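Local coordinates for Glyoxalase/bleomycin resistance protein/dioxygenase (PDB 3RRI) that belongs to the vicinal oxygen chelate (glyoxalase/bleomycin resistance) superfamily and may act as a dioxygenase, at residues A[25-28]-A[29-33]; A[76-79]-A[80-83]; A[84-87]-A[88-92]; A[101-105]-A[106-110]. All blocks are in the same frame, centred on the assembly; numbering follows the deposited sequence.

Contact 1: residues A[25-28]-A[29-33]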
loop_
_atom_site.group_PDB
_atom_site.type_symbol
_atom_site.label_atom_id
_atom_site.label_comp_id
_atom_site.label_asym_id
_atom_site.label_seq_id
_atom_site.Cartn_x
_atom_site.Cartn_y
_atom_site.Cartn_z
ATOM N N ASP A 25 26.967 10.498 -17.965
ATOM C CA ASP A 25 26.876 9.651 -19.171
ATOM C C ASP A 25 26.621 8.196 -18.774
ATOM O O ASP A 25 25.799 7.504 -19.385
ATOM C CB ASP A 25 28.175 9.740 -19.995
ATOM C CG ASP A 25 28.427 11.139 -20.602
ATOM O OD1 ASP A 25 27.519 12.013 -20.611
ATOM O OD2 ASP A 25 29.570 11.355 -21.086
ATOM N N PHE A 26 27.291 7.737 -17.719
ATOM C CA PHE A 26 27.167 6.370 -17.276
ATOM C C PHE A 26 25.809 6.145 -16.603
ATOM O O PHE A 26 25.040 5.254 -16.976
ATOM C CB PHE A 26 28.293 6.000 -16.324
ATOM C CG PHE A 26 28.238 4.586 -15.858
ATOM C CD1 PHE A 26 28.838 3.571 -16.623
ATOM C CD2 PHE A 26 27.564 4.226 -14.676
ATOM C CE1 PHE A 26 28.761 2.269 -16.211
ATOM C CE2 PHE A 26 27.497 2.935 -14.256
ATOM C CZ PHE A 26 28.088 1.931 -15.040
ATOM N N TYR A 27 25.524 6.917 -15.556
ATOM C CA TYR A 27 24.378 6.627 -14.720
ATOM C C TYR A 27 23.039 7.029 -15.329
ATOM O O TYR A 27 22.061 6.360 -15.115
ATOM C CB TYR A 27 24.518 7.299 -13.334
ATOM C CG TYR A 27 25.504 6.549 -12.480
ATOM C CD1 TYR A 27 25.151 5.349 -11.887
ATOM C CD2 TYR A 27 26.832 7.000 -12.304
ATOM C CE1 TYR A 27 26.052 4.610 -11.152
ATOM C CE2 TYR A 27 27.762 6.243 -11.578
ATOM C CZ TYR A 27 27.372 5.048 -10.988
ATOM O OH TYR A 27 28.248 4.307 -10.256
ATOM N N VAL A 28 23.001 8.153 -16.022
ATOM C CA VAL A 28 21.769 8.671 -16.585
ATOM C C VAL A 28 21.623 8.142 -18.013
ATOM O O VAL A 28 20.727 7.350 -18.290
ATOM C CB VAL A 28 21.717 10.199 -16.559
ATOM C CG1 VAL A 28 20.469 10.705 -17.217
ATOM C CG2 VAL A 28 21.821 10.740 -15.096
ATOM N N THR A 29 22.514 8.534 -18.904
ATOM C CA THR A 29 22.311 8.209 -20.310
ATOM C C THR A 29 22.301 6.706 -20.555
ATOM O O THR A 29 21.401 6.208 -21.243
ATOM C CB THR A 29 23.373 8.845 -21.211
ATOM O OG1 THR A 29 23.403 10.266 -20.996
ATOM C CG2 THR A 29 23.046 8.592 -22.706
ATOM N N LYS A 30 23.273 5.980 -20.022
ATOM C CA LYS A 30 23.304 4.534 -20.277
ATOM C C LYS A 30 22.486 3.751 -19.275
ATOM O O LYS A 30 21.632 2.965 -19.667
ATOM C CB LYS A 30 24.725 3.994 -20.312
ATOM C CG LYS A 30 25.552 4.498 -21.493
ATOM C CD LYS A 30 26.997 4.699 -21.136
ATOM C CE LYS A 30 27.625 3.465 -20.545
ATOM N NZ LYS A 30 29.122 3.610 -20.509
ATOM N N LEU A 31 22.707 3.931 -17.973
ATOM C CA LEU A 31 22.026 3.056 -17.014
ATOM C C LEU A 31 20.513 3.375 -16.819
ATOM O O LEU A 31 19.728 2.545 -16.336
ATOM C CB LEU A 31 22.755 3.018 -15.659
ATOM C CG LEU A 31 22.398 1.916 -14.662
ATOM C CD1 LEU A 31 22.718 0.494 -15.194
ATOM C CD2 LEU A 31 23.131 2.161 -13.354
ATOM N N GLY A 32 20.107 4.596 -17.188
ATOM C CA GLY A 32 18.718 4.977 -17.131
ATOM C C GLY A 32 18.262 5.547 -15.805
ATOM O O GLY A 32 17.087 5.668 -15.595
ATOM N N CYS A 33 19.197 5.893 -14.927
ATOM C CA CYS A 33 18.856 6.611 -13.690
ATOM C C CYS A 33 18.434 8.030 -14.049
ATOM O O CYS A 33 18.666 8.519 -15.165
ATOM C CB CYS A 33 20.045 6.625 -12.738
ATOM S SG CYS A 33 20.590 4.972 -12.300
HETATM O O HOH W 1 25.454 11.369 -22.082
#

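Contact 2: residues A[76-79]-A[80-83]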
loop_
_atom_site.group_PDB
_atom_site.type_symbol
_atom_site.label_atom_id
_atom_site.label_comp_id
_atom_site.label_asym_id
_atom_site.label_seq_id
_atom_site.Cartn_x
_atom_site.Cartn_y
_atom_site.Cartn_z
ATOM N N ARG A 76 13.099 -8.068 -6.201
ATOM C CA ARG A 76 12.172 -9.134 -5.815
ATOM C C ARG A 76 11.655 -9.866 -7.055
ATOM O O ARG A 76 11.488 -11.088 -7.030
ATOM C CB ARG A 76 10.971 -8.646 -4.992
ATOM C CG ARG A 76 10.219 -9.835 -4.348
ATOM C CD ARG A 76 9.354 -9.426 -3.179
ATOM N NE ARG A 76 10.087 -8.692 -2.129
ATOM C CZ ARG A 76 10.288 -9.098 -0.870
ATOM N NH1 ARG A 76 9.831 -10.280 -0.445
ATOM N NH2 ARG A 76 10.953 -8.303 -0.016
ATOM N N ASP A 77 11.374 -9.105 -8.091
ATOM C CA ASP A 77 10.766 -9.605 -9.333
ATOM C C ASP A 77 11.866 -9.899 -10.334
ATOM O O ASP A 77 12.546 -9.010 -10.791
ATOM C CB ASP A 77 9.820 -8.525 -9.872
ATOM C CG ASP A 77 8.960 -8.980 -11.066
ATOM O OD1 ASP A 77 9.260 -10.037 -11.700
ATOM O OD2 ASP A 77 7.973 -8.238 -11.354
ATOM N N LYS A 78 12.033 -11.157 -10.709
ATOM C CA LYS A 78 13.048 -11.465 -11.686
ATOM C C LYS A 78 12.952 -10.683 -13.003
ATOM O O LYS A 78 13.967 -10.433 -13.629
ATOM C CB LYS A 78 13.041 -12.948 -12.032
ATOM C CG LYS A 78 14.278 -13.342 -12.820
ATOM C CD LYS A 78 14.570 -14.793 -12.828
ATOM C CE LYS A 78 16.085 -15.002 -13.065
ATOM N NZ LYS A 78 16.526 -14.639 -14.451
ATOM N N LYS A 79 11.757 -10.276 -13.412
ATOM C CA LYS A 79 11.621 -9.478 -14.638
ATOM C C LYS A 79 12.422 -8.179 -14.567
ATOM O O LYS A 79 12.969 -7.705 -15.571
ATOM C CB LYS A 79 10.168 -9.162 -14.952
ATOM C CG LYS A 79 9.965 -8.500 -16.322
ATOM C CD LYS A 79 8.537 -8.022 -16.516
ATOM C CE LYS A 79 8.178 -7.984 -18.007
ATOM N NZ LYS A 79 9.210 -7.215 -18.777
ATOM N N HIS A 80 12.458 -7.564 -13.391
ATOM C CA HIS A 80 13.234 -6.341 -13.248
ATOM C C HIS A 80 14.733 -6.584 -13.373
ATOM O O HIS A 80 15.442 -5.812 -14.019
ATOM C CB HIS A 80 12.918 -5.621 -11.934
ATOM C CG HIS A 80 11.524 -5.077 -11.860
ATOM N ND1 HIS A 80 10.821 -4.986 -10.679
ATOM C CD2 HIS A 80 10.714 -4.562 -12.815
ATOM C CE1 HIS A 80 9.633 -4.455 -10.911
ATOM N NE2 HIS A 80 9.540 -4.183 -12.204
ATOM N N PHE A 81 15.193 -7.696 -12.784
ATOM C CA PHE A 81 16.577 -8.108 -12.907
ATOM C C PHE A 81 16.932 -8.386 -14.406
ATOM O O PHE A 81 17.911 -7.870 -14.929
ATOM C CB PHE A 81 16.800 -9.346 -12.020
ATOM C CG PHE A 81 18.165 -9.958 -12.103
ATOM C CD1 PHE A 81 19.182 -9.560 -11.250
ATOM C CD2 PHE A 81 18.440 -10.983 -13.010
ATOM C CE1 PHE A 81 20.423 -10.115 -11.314
ATOM C CE2 PHE A 81 19.681 -11.565 -13.055
ATOM C CZ PHE A 81 20.670 -11.141 -12.239
ATOM N N ASP A 82 16.073 -9.169 -15.073
ATOM C CA ASP A 82 16.299 -9.542 -16.486
ATOM C C ASP A 82 16.269 -8.318 -17.397
ATOM O O ASP A 82 17.074 -8.206 -18.309
ATOM C CB ASP A 82 15.245 -10.531 -16.979
ATOM C CG ASP A 82 15.327 -11.902 -16.307
ATOM O OD1 ASP A 82 16.297 -12.177 -15.579
ATOM O OD2 ASP A 82 14.369 -12.686 -16.512
ATOM N N ASN A 83 15.318 -7.403 -17.175
ATOM C CA ASN A 83 15.269 -6.170 -17.933
ATOM C C ASN A 83 16.551 -5.360 -17.821
ATOM O O ASN A 83 16.997 -4.754 -18.768
ATOM C CB ASN A 83 14.119 -5.279 -17.450
ATOM C CG ASN A 83 12.750 -5.771 -17.901
ATOM O OD1 ASN A 83 12.637 -6.718 -18.696
ATOM N ND2 ASN A 83 11.699 -5.137 -17.382
HETATM O O HOH W 2 11.307 -6.189 -8.147
HETATM O O HOH W 3 8.985 -4.251 -17.227
#

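Contact 3: residues A[84-87]-A[88-92]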
loop_
_atom_site.group_PDB
_atom_site.type_symbol
_atom_site.label_atom_id
_atom_site.label_comp_id
_atom_site.label_asym_id
_atom_site.label_seq_id
_atom_site.Cartn_x
_atom_site.Cartn_y
_atom_site.Cartn_z
ATOM N N LEU A 84 17.101 -5.283 -16.607
ATOM C CA LEU A 84 18.302 -4.471 -16.418
ATOM C C LEU A 84 19.511 -5.113 -17.069
ATOM O O LEU A 84 20.320 -4.434 -17.674
ATOM C CB LEU A 84 18.539 -4.220 -14.913
ATOM C CG LEU A 84 19.778 -3.366 -14.582
ATOM C CD1 LEU A 84 19.635 -1.945 -15.183
ATOM C CD2 LEU A 84 20.046 -3.315 -13.040
ATOM N N TYR A 85 19.609 -6.432 -16.972
ATOM C CA TYR A 85 20.697 -7.107 -17.687
ATOM C C TYR A 85 20.641 -6.835 -19.189
ATOM O O TYR A 85 21.653 -6.552 -19.819
ATOM C CB TYR A 85 20.604 -8.582 -17.419
ATOM C CG TYR A 85 21.636 -9.438 -18.119
ATOM C CD1 TYR A 85 22.942 -9.450 -17.679
ATOM C CD2 TYR A 85 21.287 -10.251 -19.188
ATOM C CE1 TYR A 85 23.898 -10.225 -18.276
ATOM C CE2 TYR A 85 22.240 -11.034 -19.794
ATOM C CZ TYR A 85 23.537 -11.019 -19.337
ATOM O OH TYR A 85 24.545 -11.768 -19.892
ATOM N N LYS A 86 19.439 -6.934 -19.745
ATOM C CA LYS A 86 19.243 -6.724 -21.187
ATOM C C LYS A 86 19.601 -5.287 -21.541
ATOM O O LYS A 86 20.238 -5.003 -22.560
ATOM C CB LYS A 86 17.791 -7.019 -21.567
ATOM C CG LYS A 86 17.445 -6.721 -23.017
ATOM C CD LYS A 86 15.988 -7.064 -23.319
ATOM C CE LYS A 86 15.467 -6.407 -24.612
ATOM N NZ LYS A 86 13.976 -6.311 -24.579
ATOM N N LEU A 87 19.216 -4.341 -20.673
ATOM C CA LEU A 87 19.538 -2.960 -20.903
ATOM C C LEU A 87 21.056 -2.749 -20.969
ATOM O O LEU A 87 21.561 -2.072 -21.886
ATOM C CB LEU A 87 18.929 -2.109 -19.774
ATOM C CG LEU A 87 19.166 -0.587 -19.767
ATOM C CD1 LEU A 87 18.047 0.187 -18.986
ATOM C CD2 LEU A 87 20.505 -0.167 -19.211
ATOM N N ALA A 88 21.759 -3.281 -19.974
ATOM C CA ALA A 88 23.215 -3.155 -19.871
ATOM C C ALA A 88 23.922 -3.733 -21.103
ATOM O O ALA A 88 24.816 -3.097 -21.667
ATOM C CB ALA A 88 23.707 -3.804 -18.589
ATOM N N LYS A 89 23.437 -4.894 -21.530
ATOM C CA LYS A 89 23.995 -5.552 -22.719
ATOM C C LYS A 89 23.736 -4.762 -23.992
ATOM O O LYS A 89 24.673 -4.471 -24.740
ATOM C CB LYS A 89 23.420 -6.962 -22.863
ATOM C CG LYS A 89 24.011 -7.941 -21.896
ATOM C CD LYS A 89 25.471 -8.149 -22.158
ATOM C CE LYS A 89 26.046 -9.263 -21.323
ATOM N NZ LYS A 89 27.407 -9.576 -21.775
ATOM N N GLN A 90 22.485 -4.394 -24.227
ATOM C CA GLN A 90 22.157 -3.677 -25.440
ATOM C C GLN A 90 22.869 -2.334 -25.518
ATOM O O GLN A 90 23.393 -1.975 -26.570
ATOM C CB GLN A 90 20.644 -3.540 -25.620
ATOM C CG GLN A 90 19.934 -4.895 -25.844
ATOM C CD GLN A 90 18.627 -4.774 -26.612
ATOM O OE1 GLN A 90 18.362 -3.758 -27.252
ATOM N NE2 GLN A 90 17.823 -5.811 -26.567
ATOM N N ARG A 91 22.924 -1.606 -24.406
ATOM C CA ARG A 91 23.541 -0.290 -24.388
ATOM C C ARG A 91 25.056 -0.289 -24.171
ATOM O O ARG A 91 25.672 0.769 -24.127
ATOM C CB ARG A 91 22.849 0.572 -23.340
ATOM C CG ARG A 91 21.441 0.865 -23.713
ATOM C CD ARG A 91 20.846 1.856 -22.723
ATOM N NE ARG A 91 19.490 2.240 -23.074
ATOM C CZ ARG A 91 18.714 2.990 -22.301
ATOM N NH1 ARG A 91 19.150 3.376 -21.079
ATOM N NH2 ARG A 91 17.496 3.339 -22.723
ATOM N N GLY A 92 25.672 -1.460 -24.105
ATOM C CA GLY A 92 27.114 -1.550 -24.079
ATOM C C GLY A 92 27.753 -1.082 -22.773
ATOM O O GLY A 92 28.856 -0.539 -22.771
#

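Contact 4: residues A[101-105]-A[106-110]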
loop_
_atom_site.group_PDB
_atom_site.type_symbol
_atom_site.label_atom_id
_atom_site.label_comp_id
_atom_site.label_asym_id
_atom_site.label_seq_id
_atom_site.Cartn_x
_atom_site.Cartn_y
_atom_site.Cartn_z
ATOM N N ARG A 101 25.949 -17.186 -10.859
ATOM C CA ARG A 101 25.266 -17.637 -9.636
ATOM C C ARG A 101 26.236 -17.609 -8.469
ATOM O O ARG A 101 27.409 -17.925 -8.619
ATOM C CB ARG A 101 24.785 -19.062 -9.790
ATOM C CG ARG A 101 23.876 -19.251 -10.936
ATOM C CD ARG A 101 22.504 -18.697 -10.660
ATOM N NE ARG A 101 21.648 -18.990 -11.805
ATOM C CZ ARG A 101 20.895 -20.079 -11.948
ATOM N NH1 ARG A 101 20.830 -21.000 -10.990
ATOM N NH2 ARG A 101 20.182 -20.235 -13.064
ATOM N N ARG A 102 25.745 -17.212 -7.312
ATOM C CA ARG A 102 26.526 -17.200 -6.106
ATOM C C ARG A 102 25.717 -18.026 -5.085
ATOM O O ARG A 102 24.479 -18.048 -5.138
ATOM C CB ARG A 102 26.796 -15.732 -5.715
ATOM C CG ARG A 102 26.941 -15.421 -4.233
ATOM C CD ARG A 102 28.352 -15.189 -3.768
ATOM N NE ARG A 102 29.236 -16.332 -3.992
ATOM C CZ ARG A 102 30.355 -16.565 -3.308
ATOM N NH1 ARG A 102 30.744 -15.754 -2.317
ATOM N NH2 ARG A 102 31.083 -17.632 -3.605
ATOM N N PHE A 103 26.435 -18.760 -4.226
ATOM C CA PHE A 103 25.873 -19.816 -3.370
ATOM C C PHE A 103 25.007 -20.832 -4.111
ATOM O O PHE A 103 23.934 -21.201 -3.659
ATOM C CB PHE A 103 25.103 -19.186 -2.226
ATOM C CG PHE A 103 25.910 -18.204 -1.434
ATOM C CD1 PHE A 103 27.222 -18.493 -1.057
ATOM C CD2 PHE A 103 25.362 -16.995 -1.047
ATOM C CE1 PHE A 103 27.965 -17.584 -0.308
ATOM C CE2 PHE A 103 26.091 -16.088 -0.299
ATOM C CZ PHE A 103 27.401 -16.383 0.074
ATOM N N GLU A 104 25.494 -21.310 -5.249
ATOM C CA GLU A 104 24.752 -22.271 -6.077
ATOM C C GLU A 104 24.218 -23.508 -5.313
ATOM O O GLU A 104 24.948 -24.104 -4.506
ATOM C CB GLU A 104 25.654 -22.728 -7.225
ATOM C CG GLU A 104 24.984 -23.704 -8.204
ATOM C CD GLU A 104 24.457 -23.046 -9.470
ATOM O OE1 GLU A 104 23.241 -23.196 -9.742
ATOM O OE2 GLU A 104 25.264 -22.412 -10.204
ATOM N N GLY A 105 22.953 -23.886 -5.566
ATOM C CA GLY A 105 22.309 -25.042 -4.909
ATOM C C GLY A 105 21.843 -24.853 -3.457
ATOM O O GLY A 105 21.072 -25.666 -2.933
ATOM N N LEU A 106 22.322 -23.785 -2.816
ATOM C CA LEU A 106 21.984 -23.465 -1.436
ATOM C C LEU A 106 20.707 -22.649 -1.394
ATOM O O LEU A 106 20.288 -22.070 -2.391
ATOM C CB LEU A 106 23.102 -22.662 -0.766
ATOM C CG LEU A 106 24.487 -23.317 -0.795
ATOM C CD1 LEU A 106 25.449 -22.524 0.104
ATOM C CD2 LEU A 106 24.355 -24.789 -0.357
ATOM N N ILE A 107 20.066 -22.625 -0.232
ATOM C CA ILE A 107 18.811 -21.916 -0.123
ATOM C C ILE A 107 18.993 -20.438 -0.504
ATOM O O ILE A 107 18.105 -19.860 -1.152
ATOM C CB ILE A 107 18.195 -22.093 1.267
ATOM C CG1 ILE A 107 17.810 -23.581 1.466
ATOM C CG2 ILE A 107 16.978 -21.189 1.438
ATOM C CD1 ILE A 107 16.739 -24.079 0.500
ATOM N N GLU A 108 20.150 -19.861 -0.164
ATOM C CA GLU A 108 20.423 -18.428 -0.431
ATOM C C GLU A 108 21.066 -18.150 -1.800
ATOM O O GLU A 108 21.628 -17.065 -2.017
ATOM C CB GLU A 108 21.292 -17.811 0.675
ATOM C CG GLU A 108 22.626 -18.491 0.926
ATOM C CD GLU A 108 22.580 -19.492 2.099
ATOM O OE1 GLU A 108 21.811 -20.488 1.999
ATOM O OE2 GLU A 108 23.338 -19.288 3.110
ATOM N N GLU A 109 20.965 -19.114 -2.721
ATOM C CA GLU A 109 21.395 -18.917 -4.080
ATOM C C GLU A 109 20.794 -17.674 -4.712
ATOM O O GLU A 109 19.587 -17.419 -4.598
ATOM C CB GLU A 109 20.963 -20.110 -4.959
ATOM C CG GLU A 109 21.450 -19.953 -6.408
ATOM C CD GLU A 109 21.452 -21.236 -7.220
ATOM O OE1 GLU A 109 20.934 -22.266 -6.745
ATOM O OE2 GLU A 109 21.997 -21.186 -8.348
ATOM N N HIS A 110 21.627 -16.922 -5.431
ATOM C CA HIS A 110 21.118 -15.785 -6.188
ATOM C C HIS A 110 21.840 -15.608 -7.532
ATOM O O HIS A 110 23.023 -15.954 -7.629
ATOM C CB HIS A 110 21.245 -14.505 -5.350
ATOM C CG HIS A 110 22.584 -14.310 -4.693
ATOM N ND1 HIS A 110 22.955 -14.956 -3.528
ATOM C CD2 HIS A 110 23.601 -13.466 -4.991
ATOM C CE1 HIS A 110 24.153 -14.538 -3.156
ATOM N NE2 HIS A 110 24.557 -13.615 -4.016
#

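Contact 1: residues A[25-28]-A[29-33]
Tyr27 and Leu31 lie side by side on the buried side of the end of helix 20-30, pointing the same way, with Tyr27 CD1 4.0 Å from Leu31 CD2. Over the centre of the Tyr27 ring sits Phe26 CD2, 3.5 Å above the plane. Such large groups suit the buried side: Tyr27 packs on Leu45, Leu52 and Leu123, Leu31 also on Leu123, and Phe26 on Ile93 and Pro118. The hydroxyl of Tyr27 is bonded to Asp117. Phe26 reaches its place because CG stands anti to the backbone N (chi1 -179°), which also brings its CD1 3.9 Å from Lys30 NZ.

The exposed side is looser. In one of two modelled conformers of Asp25, a water bridges Asp25 OD1 and Thr29 OG1, 2.6 Å from each; the link is tentative, but it fits two short polar side chains at the surface.

The backbone itself makes a wider turn. Lys30 N bonds to Asp25 O at 3.0 Å and Leu31 N to Phe26 O at 2.9 Å, five residues back rather than four. Val28 O then takes Gly32 N, and Tyr27 O takes Cys33 N at 2.9 Å. Gly32, with a phi of 88°, has no CB to collide with the preceding carbonyl, so the chain can leave the helix there. A wide pi-type turn followed by a glycine thus ends helix 20-30 and leads into strand 34-39 of this glyoxalase-superfamily fold.

Contact 2: residues A[76-79]-A[80-83]
This is a capped first turn of a surface helix: Asp77 is the N-cap of helix 78-90, its backbone O taking His80 N at 3.0 Å, and Lys78 and Lys79 each pair with a residue four places on. The cap bond proper runs from Lys79 N to Asp77 OD1, 3.0 Å, reaching the oxygen from above the carboxylate plane. Aspartate suits the place: it is short enough to fold back, and its negative charge probably suits the positive end of the helix dipole.

Asp77 OD2 lies over one face of the His80 imidazole, 4.1 Å above the plane and toward the rim. In the plane of that ring, a water joins His80 ND1 to Asp77 N; this water and Asp131 of a neighbouring subunit, at NE2, hold the ring from its two nitrogens.

Lys78 stays extended as far as its last torsion (chi4 -69°), which turns NZ onto the syn lone pair of Asp82 OD1 in a 2.7 Å salt bridge. The Lys79 NZ bond to Asn83 OD1, 3.5 Å, is weak.

Within the chain, the helix leans on the second sheet: Phe81 meets Phe113 of strand 110-116 edge-to-face, and Lys78 and Phe81 pack on Tyr127 of strand 122-128.

Contact 3: residues A[84-87]-A[88-92]
From Leu84 to Gln90 the backbone is regular alpha helix, and four successive bonds four residues apart tie its last turns together: Ala88 N to Leu84 O, Lys89 N to Tyr85 O, Gln90 N to Lys86 O and Arg91 N to Leu87 O, the last 2.9 Å long. Gly92 leaves the helix with a phi of 71°, and its N bonds to Lys89 O at 3.2 Å as part of a Schellman motif; glycine suits a position of positive phi.

Lys89 crosses the Tyr85 ring. Its CG, anti to the carbonyl carbon (chi1 -75°), lies over one face in a CH-pi contact, 4.2 Å from the ring centroid; the bend at chi2 then carries CE to within 3.3 Å of Tyr85 OH. Both polar ends then meet Asp98, Tyr85 OH at one carboxylate oxygen and Lys89 NZ at the other, while Lys89 also makes a cation-pi contact with Phe95.

On another side Arg91 runs extended past Leu87, whose CD1 lies over one face of the guanidinium, 4.0 Å from NH1. Ala88 is small and buried, as suits a helix packed on Leu115.

Leucine on a guanidinium face leaves the in-plane N-H groups available. Arg91 NH1 thus bonds to Lys30 O and NH2 to Glu108 of a neighbouring subunit, so that one arginine joins two helix ends and a subunit interface, its charge probably balanced in part by that glutamate.

Contact 4: residues A[101-105]-A[106-110]
Glu109 reaches back over the hairpin loop, its extended chain delivering the carboxylate to three residues of 101-105. Arg101 NH1 meets Glu109 OE2 at 2.9 Å in a salt bridge: the oxygen lies in the guanidinium plane, yet the nitrogen stands above the carboxylate plane, the two groups being turned 51° apart. Gly105 N bonds to Glu109 OE1 at 2.8 Å, from the other side of that plane. Glu104 OE1 comes within 2.7 Å of Glu109 OE2, so one of the acids probably holds a proton, and Arg101 would offset the remaining charge.

Next comes an aromatic pair. The Phe103 and His110 rings meet obliquely, planes at 72°, with Phe103 CD2 3.5 Å from His110 CE1 at the imidazole edge; Arg102 CB covers an imidazole face. His110 ND1 donates in its ring plane to Glu108 O at 2.9 Å, which fixes the ring's rotation. Leu106 N closes a type II turn on Phe103 O, and glycine suits its third position, Gly105, where phi is 76°.

Paired bonds between Arg102 and His110 start the antiparallel pairing of strands 100-102 and 110-116. Here the imidazole meets Tyr128 of strand 122-128, and its nearest atom is about 3 Å from an acetate that probably came from the crystallisation liquor, while Phe103 and Glu108 face Tyr39 of a neighbouring subunit.

In the fold
From the N terminus, contact 1 ends helix 20-30 and turns the chain toward strand 34-39. Contacts 2 and 3 follow on one helix, 78-90, the first at its start and the second at its end, before strand 95-98. Contact 4 closes the hairpin between strands 100-102 and 110-116. The four come in series, with none nested or crossed. Contacts 1 and 3 touch, so the C-terminal ends of helices 20-30 and 78-90 are tied together. Contact 4 lies far from contact 1, about 30 Å between centres, but across the assembly the hairpin of one subunit meets the residues of contact 3 in another.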